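Local atomic coordinates of ORF59 (Human herpesvirus 8, PDB entry 3HSL), a protein that serves as the accessory subunit of the viral DNA polymerase in lytic replication and raises its processivity, probably by keeping the enzyme from leaving the template. Residues Ser56-Gly64 with Ser253-Leu263; Gly166-Cys174 with Phe270-Ser278. All coordinates share one frame; numbering follows the deposited sequence.

Contact 1: Ser56-Gly64 with Ser253-Leu263; sequences SVGTAGVLG and SLESLIAALRL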
loop_
_atom_site.group_PDB
_atom_site.type_symbol
_atom_site.label_atom_id
_atom_site.label_comp_id
_atom_site.label_asym_id
_atom_site.label_seq_id
_atom_site.Cartn_x
_atom_site.Cartn_y
_atom_site.Cartn_z
ATOM N N SER A 56 -15.701 6.841 8.582
ATOM C CA SER A 56 -15.711 7.627 9.797
ATOM C C SER A 56 -14.494 8.550 9.777
ATOM O O SER A 56 -13.544 8.315 9.031
ATOM C CB SER A 56 -15.674 6.712 11.009
ATOM O OG SER A 56 -14.554 5.884 10.885
ATOM N N VAL A 57 -14.526 9.597 10.590
ATOM C CA VAL A 57 -13.428 10.548 10.642
ATOM C C VAL A 57 -13.284 10.946 12.093
ATOM O O VAL A 57 -14.115 11.686 12.636
ATOM C CB VAL A 57 -13.711 11.795 9.759
ATOM C CG1 VAL A 57 -12.584 12.750 9.813
ATOM C CG2 VAL A 57 -13.905 11.398 8.344
ATOM N N GLY A 58 -12.229 10.454 12.727
ATOM C CA GLY A 58 -12.012 10.750 14.132
ATOM C C GLY A 58 -13.076 10.035 14.936
ATOM O O GLY A 58 -13.673 9.073 14.457
ATOM N N THR A 59 -13.332 10.493 16.156
ATOM C CA THR A 59 -14.322 9.806 16.982
ATOM C C THR A 59 -15.795 9.894 16.530
ATOM O O THR A 59 -16.499 8.884 16.581
ATOM C CB THR A 59 -14.167 10.124 18.486
ATOM O OG1 THR A 59 -14.318 11.531 18.701
ATOM C CG2 THR A 59 -12.786 9.670 18.997
ATOM N N ALA A 60 -16.273 11.058 16.093
ATOM C CA ALA A 60 -17.682 11.155 15.685
ATOM C C ALA A 60 -17.938 12.022 14.453
ATOM O O ALA A 60 -18.573 13.079 14.520
ATOM C CB ALA A 60 -18.550 11.605 16.867
ATOM N N GLY A 61 -17.432 11.560 13.324
ATOM C CA GLY A 61 -17.592 12.266 12.054
ATOM C C GLY A 61 -17.763 11.270 10.937
ATOM O O GLY A 61 -17.290 10.133 11.025
ATOM N N VAL A 62 -18.448 11.697 9.881
ATOM C CA VAL A 62 -18.655 10.816 8.737
ATOM C C VAL A 62 -18.370 11.498 7.411
ATOM O O VAL A 62 -19.081 12.413 7.008
ATOM C CB VAL A 62 -20.078 10.222 8.663
ATOM C CG1 VAL A 62 -20.128 9.235 7.518
ATOM C CG2 VAL A 62 -20.458 9.490 9.952
ATOM N N LEU A 63 -17.331 11.050 6.727
ATOM C CA LEU A 63 -17.014 11.624 5.436
ATOM C C LEU A 63 -17.848 10.997 4.338
ATOM O O LEU A 63 -18.186 9.812 4.404
ATOM C CB LEU A 63 -15.516 11.512 5.140
ATOM C CG LEU A 63 -15.024 12.000 3.778
ATOM C CD1 LEU A 63 -13.625 12.547 3.822
ATOM C CD2 LEU A 63 -15.184 10.907 2.711
ATOM N N GLY A 64 -18.175 11.802 3.335
ATOM C CA GLY A 64 -18.932 11.345 2.208
ATOM C C GLY A 64 -18.548 12.039 0.909
ATOM O O GLY A 64 -18.780 13.252 0.734
ATOM N N SER A 253 -16.556 16.608 18.108
ATOM C CA SER A 253 -15.226 16.080 18.371
ATOM C C SER A 253 -14.155 16.900 17.689
ATOM O O SER A 253 -14.253 17.173 16.486
ATOM C CB SER A 253 -15.106 14.666 17.856
ATOM O OG SER A 253 -13.749 14.279 17.896
ATOM N N LEU A 254 -13.138 17.284 18.462
ATOM C CA LEU A 254 -12.013 18.064 17.957
ATOM C C LEU A 254 -11.268 17.352 16.842
ATOM O O LEU A 254 -10.967 17.988 15.836
ATOM C CB LEU A 254 -11.036 18.428 19.068
ATOM C CG LEU A 254 -9.833 19.300 18.671
ATOM C CD1 LEU A 254 -10.243 20.642 18.053
ATOM C CD2 LEU A 254 -8.914 19.520 19.854
ATOM N N GLU A 255 -10.969 16.053 17.008
ATOM C CA GLU A 255 -10.279 15.287 15.956
ATOM C C GLU A 255 -11.097 15.341 14.684
ATOM O O GLU A 255 -10.561 15.610 13.602
ATOM C CB GLU A 255 -10.106 13.808 16.293
ATOM C CG GLU A 255 -9.186 13.436 17.458
ATOM C CD GLU A 255 -9.054 11.910 17.609
ATOM O OE1 GLU A 255 -9.386 11.174 16.629
ATOM O OE2 GLU A 255 -8.618 11.470 18.709
ATOM N N SER A 256 -12.396 15.085 14.820
ATOM C CA SER A 256 -13.278 15.112 13.667
ATOM C C SER A 256 -13.280 16.482 13.001
ATOM O O SER A 256 -13.302 16.571 11.784
ATOM C CB SER A 256 -14.696 14.688 14.042
ATOM O OG SER A 256 -14.719 13.326 14.442
ATOM N N LEU A 257 -13.250 17.545 13.798
ATOM C CA LEU A 257 -13.281 18.890 13.250
ATOM C C LEU A 257 -12.033 19.197 12.437
ATOM O O LEU A 257 -12.145 19.675 11.318
ATOM C CB LEU A 257 -13.538 19.928 14.349
ATOM C CG LEU A 257 -13.660 21.413 13.963
ATOM C CD1 LEU A 257 -14.689 21.659 12.861
ATOM C CD2 LEU A 257 -13.996 22.253 15.171
ATOM N N ILE A 258 -10.859 18.922 13.004
ATOM C CA ILE A 258 -9.580 19.143 12.335
ATOM C C ILE A 258 -9.605 18.419 10.971
ATOM O O ILE A 258 -9.499 19.038 9.918
ATOM C CB ILE A 258 -8.394 18.552 13.155
ATOM C CG1 ILE A 258 -8.366 19.030 14.629
ATOM C CG2 ILE A 258 -7.050 18.824 12.452
ATOM C CD1 ILE A 258 -7.969 20.480 14.867
ATOM N N ALA A 259 -9.750 17.100 11.009
ATOM C CA ALA A 259 -9.789 16.287 9.804
ATOM C C ALA A 259 -10.867 16.783 8.833
ATOM O O ALA A 259 -10.640 16.881 7.626
ATOM C CB ALA A 259 -10.039 14.849 10.179
ATOM N N ALA A 260 -12.046 17.096 9.364
ATOM C CA ALA A 260 -13.119 17.567 8.522
ATOM C C ALA A 260 -12.631 18.785 7.742
ATOM O O ALA A 260 -12.686 18.783 6.513
ATOM C CB ALA A 260 -14.343 17.876 9.332
ATOM N N LEU A 261 -12.153 19.810 8.449
ATOM C CA LEU A 261 -11.652 21.035 7.817
ATOM C C LEU A 261 -10.450 20.825 6.905
ATOM O O LEU A 261 -10.223 21.600 5.984
ATOM C CB LEU A 261 -11.284 22.070 8.866
ATOM C CG LEU A 261 -12.371 22.686 9.743
ATOM C CD1 LEU A 261 -11.684 23.551 10.780
ATOM C CD2 LEU A 261 -13.431 23.480 8.943
ATOM N N ARG A 262 -9.682 19.779 7.163
ATOM C CA ARG A 262 -8.509 19.494 6.378
ATOM C C ARG A 262 -8.871 18.699 5.126
ATOM O O ARG A 262 -8.288 18.914 4.068
ATOM C CB ARG A 262 -7.461 18.867 7.299
ATOM C CG ARG A 262 -6.104 18.545 6.686
ATOM C CD ARG A 262 -4.989 18.906 7.732
ATOM N NE ARG A 262 -5.016 18.182 9.009
ATOM C CZ ARG A 262 -4.118 17.267 9.390
ATOM N NH1 ARG A 262 -3.085 16.940 8.602
ATOM N NH2 ARG A 262 -4.253 16.678 10.576
ATOM N N LEU A 263 -9.839 17.790 5.257
ATOM C CA LEU A 263 -10.333 16.947 4.161
ATOM C C LEU A 263 -11.155 17.709 3.118
ATOM O O LEU A 263 -11.110 17.391 1.929
ATOM C CB LEU A 263 -11.150 15.757 4.719
ATOM C CG LEU A 263 -10.380 14.621 5.433
ATOM C CD1 LEU A 263 -11.227 13.733 6.391
ATOM C CD2 LEU A 263 -9.550 13.755 4.460
#

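Contact 2: Gly166-Cys174 with Phe270-Ser278; sequences GRTTRLLLC and FTPGLIWHS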
loop_
_atom_site.group_PDB
_atom_site.type_symbol
_atom_site.label_atom_id
_atom_site.label_comp_id
_atom_site.label_asym_id
_atom_site.label_seq_id
_atom_site.Cartn_x
_atom_site.Cartn_y
_atom_site.Cartn_z
ATOM N N GLY A 166 -34.015 25.273 3.189
ATOM C CA GLY A 166 -33.289 26.533 2.954
ATOM C C GLY A 166 -32.666 27.335 4.086
ATOM O O GLY A 166 -31.504 27.123 4.408
ATOM N N ARG A 167 -33.450 28.251 4.671
ATOM C CA ARG A 167 -33.054 29.177 5.780
ATOM C C ARG A 167 -31.939 28.795 6.791
ATOM O O ARG A 167 -31.579 29.612 7.648
ATOM C CB ARG A 167 -34.298 29.662 6.555
ATOM C CG ARG A 167 -35.304 30.454 5.712
ATOM C CD ARG A 167 -36.488 30.958 6.532
ATOM N NE ARG A 167 -36.090 31.915 7.563
ATOM C CZ ARG A 167 -36.924 32.497 8.421
ATOM N NH1 ARG A 167 -38.227 32.228 8.385
ATOM N NH2 ARG A 167 -36.452 33.354 9.318
ATOM N N THR A 168 -31.407 27.576 6.686
ATOM C CA THR A 168 -30.334 27.053 7.554
ATOM C C THR A 168 -29.240 28.062 7.939
ATOM O O THR A 168 -28.973 29.024 7.222
ATOM C CB THR A 168 -29.637 25.822 6.876
ATOM O OG1 THR A 168 -30.606 24.800 6.607
ATOM C CG2 THR A 168 -28.561 25.243 7.751
ATOM N N THR A 169 -28.622 27.809 9.089
ATOM C CA THR A 169 -27.532 28.612 9.611
ATOM C C THR A 169 -26.264 28.074 8.969
ATOM O O THR A 169 -25.885 26.931 9.205
ATOM C CB THR A 169 -27.440 28.471 11.138
ATOM O OG1 THR A 169 -28.637 28.987 11.731
ATOM C CG2 THR A 169 -26.265 29.233 11.688
ATOM N N ARG A 170 -25.608 28.891 8.154
ATOM C CA ARG A 170 -24.387 28.443 7.502
ATOM C C ARG A 170 -23.340 29.544 7.501
ATOM O O ARG A 170 -23.673 30.728 7.542
ATOM C CB ARG A 170 -24.668 27.885 6.089
ATOM C CG ARG A 170 -25.018 28.898 5.018
ATOM C CD ARG A 170 -25.481 28.254 3.722
ATOM N NE ARG A 170 -26.845 27.725 3.822
ATOM C CZ ARG A 170 -27.954 28.439 3.567
ATOM N NH1 ARG A 170 -27.883 29.714 3.195
ATOM N NH2 ARG A 170 -29.152 27.880 3.683
ATOM N N LEU A 171 -22.077 29.124 7.455
ATOM C CA LEU A 171 -20.915 30.009 7.475
ATOM C C LEU A 171 -19.844 29.646 6.442
ATOM O O LEU A 171 -19.525 28.466 6.267
ATOM C CB LEU A 171 -20.274 29.943 8.859
ATOM C CG LEU A 171 -18.983 30.727 9.112
ATOM C CD1 LEU A 171 -19.218 32.240 9.056
ATOM C CD2 LEU A 171 -18.382 30.342 10.445
ATOM N N LEU A 172 -19.297 30.665 5.768
ATOM C CA LEU A 172 -18.232 30.478 4.772
ATOM C C LEU A 172 -17.080 31.428 5.072
ATOM O O LEU A 172 -17.202 32.644 4.907
ATOM C CB LEU A 172 -18.735 30.680 3.349
ATOM C CG LEU A 172 -17.669 30.423 2.277
ATOM C CD1 LEU A 172 -17.080 29.026 2.369
ATOM C CD2 LEU A 172 -18.231 30.661 0.900
ATOM N N LEU A 173 -15.956 30.863 5.513
ATOM C CA LEU A 173 -14.801 31.679 5.879
ATOM C C LEU A 173 -13.823 31.711 4.741
ATOM O O LEU A 173 -13.708 30.730 4.006
ATOM C CB LEU A 173 -14.065 31.080 7.081
ATOM C CG LEU A 173 -14.865 30.371 8.168
ATOM C CD1 LEU A 173 -15.150 28.893 7.664
ATOM C CD2 LEU A 173 -14.090 30.331 9.489
ATOM N N CYS A 174 -13.116 32.828 4.595
ATOM C CA CYS A 174 -12.110 32.956 3.555
ATOM C C CYS A 174 -10.858 32.141 3.906
ATOM O O CYS A 174 -10.751 31.584 4.998
ATOM C CB CYS A 174 -11.762 34.429 3.310
ATOM S SG CYS A 174 -11.157 35.385 4.742
ATOM N N PHE A 270 -12.135 22.361 -3.557
ATOM C CA PHE A 270 -13.048 22.684 -2.470
ATOM C C PHE A 270 -12.399 23.486 -1.373
ATOM O O PHE A 270 -11.185 23.449 -1.204
ATOM C CB PHE A 270 -13.636 21.407 -1.836
ATOM C CG PHE A 270 -14.419 20.562 -2.785
ATOM C CD1 PHE A 270 -15.698 20.933 -3.171
ATOM C CD2 PHE A 270 -13.881 19.384 -3.294
ATOM C CE1 PHE A 270 -16.427 20.150 -4.050
ATOM C CE2 PHE A 270 -14.606 18.586 -4.179
ATOM C CZ PHE A 270 -15.881 18.974 -4.557
ATOM N N THR A 271 -13.251 24.202 -0.642
ATOM C CA THR A 271 -12.880 25.024 0.502
ATOM C C THR A 271 -14.002 24.789 1.534
ATOM O O THR A 271 -15.178 24.749 1.163
ATOM C CB THR A 271 -12.721 26.515 0.126
ATOM O OG1 THR A 271 -12.165 27.235 1.228
ATOM C CG2 THR A 271 -14.051 27.154 -0.294
ATOM N N PRO A 272 -13.645 24.632 2.823
ATOM C CA PRO A 272 -14.596 24.342 3.892
ATOM C C PRO A 272 -15.692 25.354 4.154
ATOM O O PRO A 272 -15.463 26.559 4.115
ATOM C CB PRO A 272 -13.704 24.251 5.144
ATOM C CG PRO A 272 -12.363 23.974 4.649
ATOM C CD PRO A 272 -12.275 24.723 3.353
ATOM N N GLY A 273 -16.879 24.829 4.420
ATOM C CA GLY A 273 -18.042 25.621 4.750
ATOM C C GLY A 273 -18.716 24.879 5.888
ATOM O O GLY A 273 -18.776 23.641 5.869
ATOM N N LEU A 274 -19.220 25.614 6.878
ATOM C CA LEU A 274 -19.901 24.997 8.009
ATOM C C LEU A 274 -21.393 25.217 7.898
ATOM O O LEU A 274 -21.825 26.318 7.579
ATOM C CB LEU A 274 -19.431 25.591 9.329
ATOM C CG LEU A 274 -17.935 25.636 9.631
ATOM C CD1 LEU A 274 -17.736 26.120 11.070
ATOM C CD2 LEU A 274 -17.302 24.276 9.451
ATOM N N ILE A 275 -22.182 24.174 8.160
ATOM C CA ILE A 275 -23.634 24.277 8.092
ATOM C C ILE A 275 -24.205 23.633 9.355
ATOM O O ILE A 275 -23.798 22.535 9.730
ATOM C CB ILE A 275 -24.207 23.506 6.881
ATOM C CG1 ILE A 275 -23.280 23.594 5.658
ATOM C CG2 ILE A 275 -25.628 23.939 6.597
ATOM C CD1 ILE A 275 -23.692 22.728 4.477
ATOM N N TRP A 276 -25.143 24.322 10.002
ATOM C CA TRP A 276 -25.801 23.829 11.204
ATOM C C TRP A 276 -27.174 23.325 10.851
ATOM O O TRP A 276 -28.102 24.111 10.637
ATOM C CB TRP A 276 -25.931 24.910 12.287
ATOM C CG TRP A 276 -24.708 25.161 13.082
ATOM C CD1 TRP A 276 -24.425 24.657 14.322
ATOM C CD2 TRP A 276 -23.589 25.974 12.713
ATOM N NE1 TRP A 276 -23.196 25.107 14.748
ATOM C CE2 TRP A 276 -22.665 25.917 13.778
ATOM C CE3 TRP A 276 -23.278 26.749 11.582
ATOM C CZ2 TRP A 276 -21.456 26.601 13.748
ATOM C CZ3 TRP A 276 -22.078 27.428 11.550
ATOM C CH2 TRP A 276 -21.178 27.351 12.627
ATOM N N HIS A 277 -27.306 22.010 10.792
ATOM C CA HIS A 277 -28.585 21.416 10.464
ATOM C C HIS A 277 -29.541 21.386 11.639
ATOM O O HIS A 277 -29.141 21.242 12.802
ATOM C CB HIS A 277 -28.402 20.026 9.869
ATOM C CG HIS A 277 -27.667 20.040 8.578
ATOM N ND1 HIS A 277 -28.292 20.277 7.374
ATOM C CD2 HIS A 277 -26.357 19.849 8.295
ATOM C CE1 HIS A 277 -27.400 20.231 6.401
ATOM N NE2 HIS A 277 -26.218 19.974 6.935
ATOM N N SER A 278 -30.818 21.526 11.308
ATOM C CA SER A 278 -31.892 21.505 12.283
ATOM C C SER A 278 -31.791 20.252 13.169
ATOM O O SER A 278 -32.150 20.286 14.355
ATOM C CB SER A 278 -33.238 21.524 11.544
ATOM O OG SER A 278 -34.328 21.403 12.438
#

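Contact 1: Ser56-Gly64 with Ser253-Leu263
Ser256 and Val57 meet through a side-chain to backbone hydrogen bond. Ser256 OG donates to Val57 O at 2.5 Å, in the plane of that carbonyl. The hydroxyl sits beside its own backbone N (chi1 -66°), which turns it off the first turn of helix 254-263 and into the loop of residues 57-60. There Ser256 OG also accepts a bent bond from Ala60 N at 3.2 Å. One hydroxyl thus ties together two backbone groups of the turn. Thr59 OG1 and Ser253 OG are hydrogen-bonded at 2.9 Å. Ser253 is the N-cap of the helix and accepts a weak capping bond from Ser256 N. Ser253 OG is also hydrogen-bonded to Asp193, which Thr59 OG1 reaches weakly and whose carboxylate further takes the helix N-H of Glu255.

Toward the C-terminal end of the helix the contact is apolar. Val57 CG1 lies anti to the backbone N (chi1 -180°) and rests on Ala259 CB at 3.3 Å. Val57 CG1 also meets Leu263 CD1 at 3.8 Å, the two side chains tip to tip. Leu63 CD1 comes within 3.7 Å of Leu263 CD1, with the leucine chains crossing at about a right angle. Ile31 of helix 18-35 touches both leucines. The turn between strands 49-56 and 61-67 meets hydroxyls at the start of the helix and aliphatic side chains toward its end, and Ser256 can satisfy both a carbonyl and an N-H there.

Contact 2: Gly166-Cys174 with Phe270-Ser278
Leu274 O receives two groups from the facing strand. Leu171 N donates to Leu274 O at 2.8 Å, with an N-H...O angle of 169°. Arg170 CA adds a CH...O contact to Leu274 O at 3.3 Å. Leu274 N returns the bond to Leu171 O, closing an antiparallel hydrogen-bonded pair. Further along, Trp276 N donates to Thr169 O at 2.8 Å. The pair of strands 169-172 and 270-276 runs antiparallel, with 166° between their directions. Strand 270-276 bonds on to strand 282-288, and strand 169-172 to residues 241-243, so each has a further neighbour. The pair belongs to the beta-rich fold of the herpesvirus accessory factors, grouped with sliding DNA processivity factors.

Thr169, Leu171, Leu274 and Trp276 share one face. The indole has CG anti to its carbonyl carbon (chi1 -80°), and this lays its six-membered ring along the neighbouring strand. Thr169 O sits at the ring edge, in plane. Thr169 CG2 comes within 3.9 Å of Trp276 CE3, and Leu171 CB within 4.1 Å of Trp276 CZ3. Val198, Val200, Ala248 and Ser250 also touch Trp276, which links this face to strands 195-201 and 248-253.

Arg170 and Ile275 point to the other face, where Arg170 CB packs on Ile275 CG2. Ile275 CG2 also meets Thr168 CG2 at 3.4 Å, the two side chains crossing obliquely. Leu172 CD1 lies 3.4 Å from Pro272 O.

How the contacts relate
The two contacts are neighbours in the fold, with centres about 16 Å apart. Helix 254-263 of contact 1 leads along the chain to strand 270-276 of contact 2. They also touch directly. Leu261 O packs on Pro272 CG at 3.5 Å, and Leu261 CD2 meets Leu274 CD2 at 4.0 Å. Leu261 also touches Leu185 of helix 175-186, which follows the strand of 166-174. Strand 296-302 pairs with both 61-67 and 282-288, so it lies in the run of strands joining the hairpin of contact 1 to the strands of contact 2. Both belong to the herpesvirus polymerase accessory factor family region. Contact 1 joins a hairpin to a helix, and contact 2 pairs two strands.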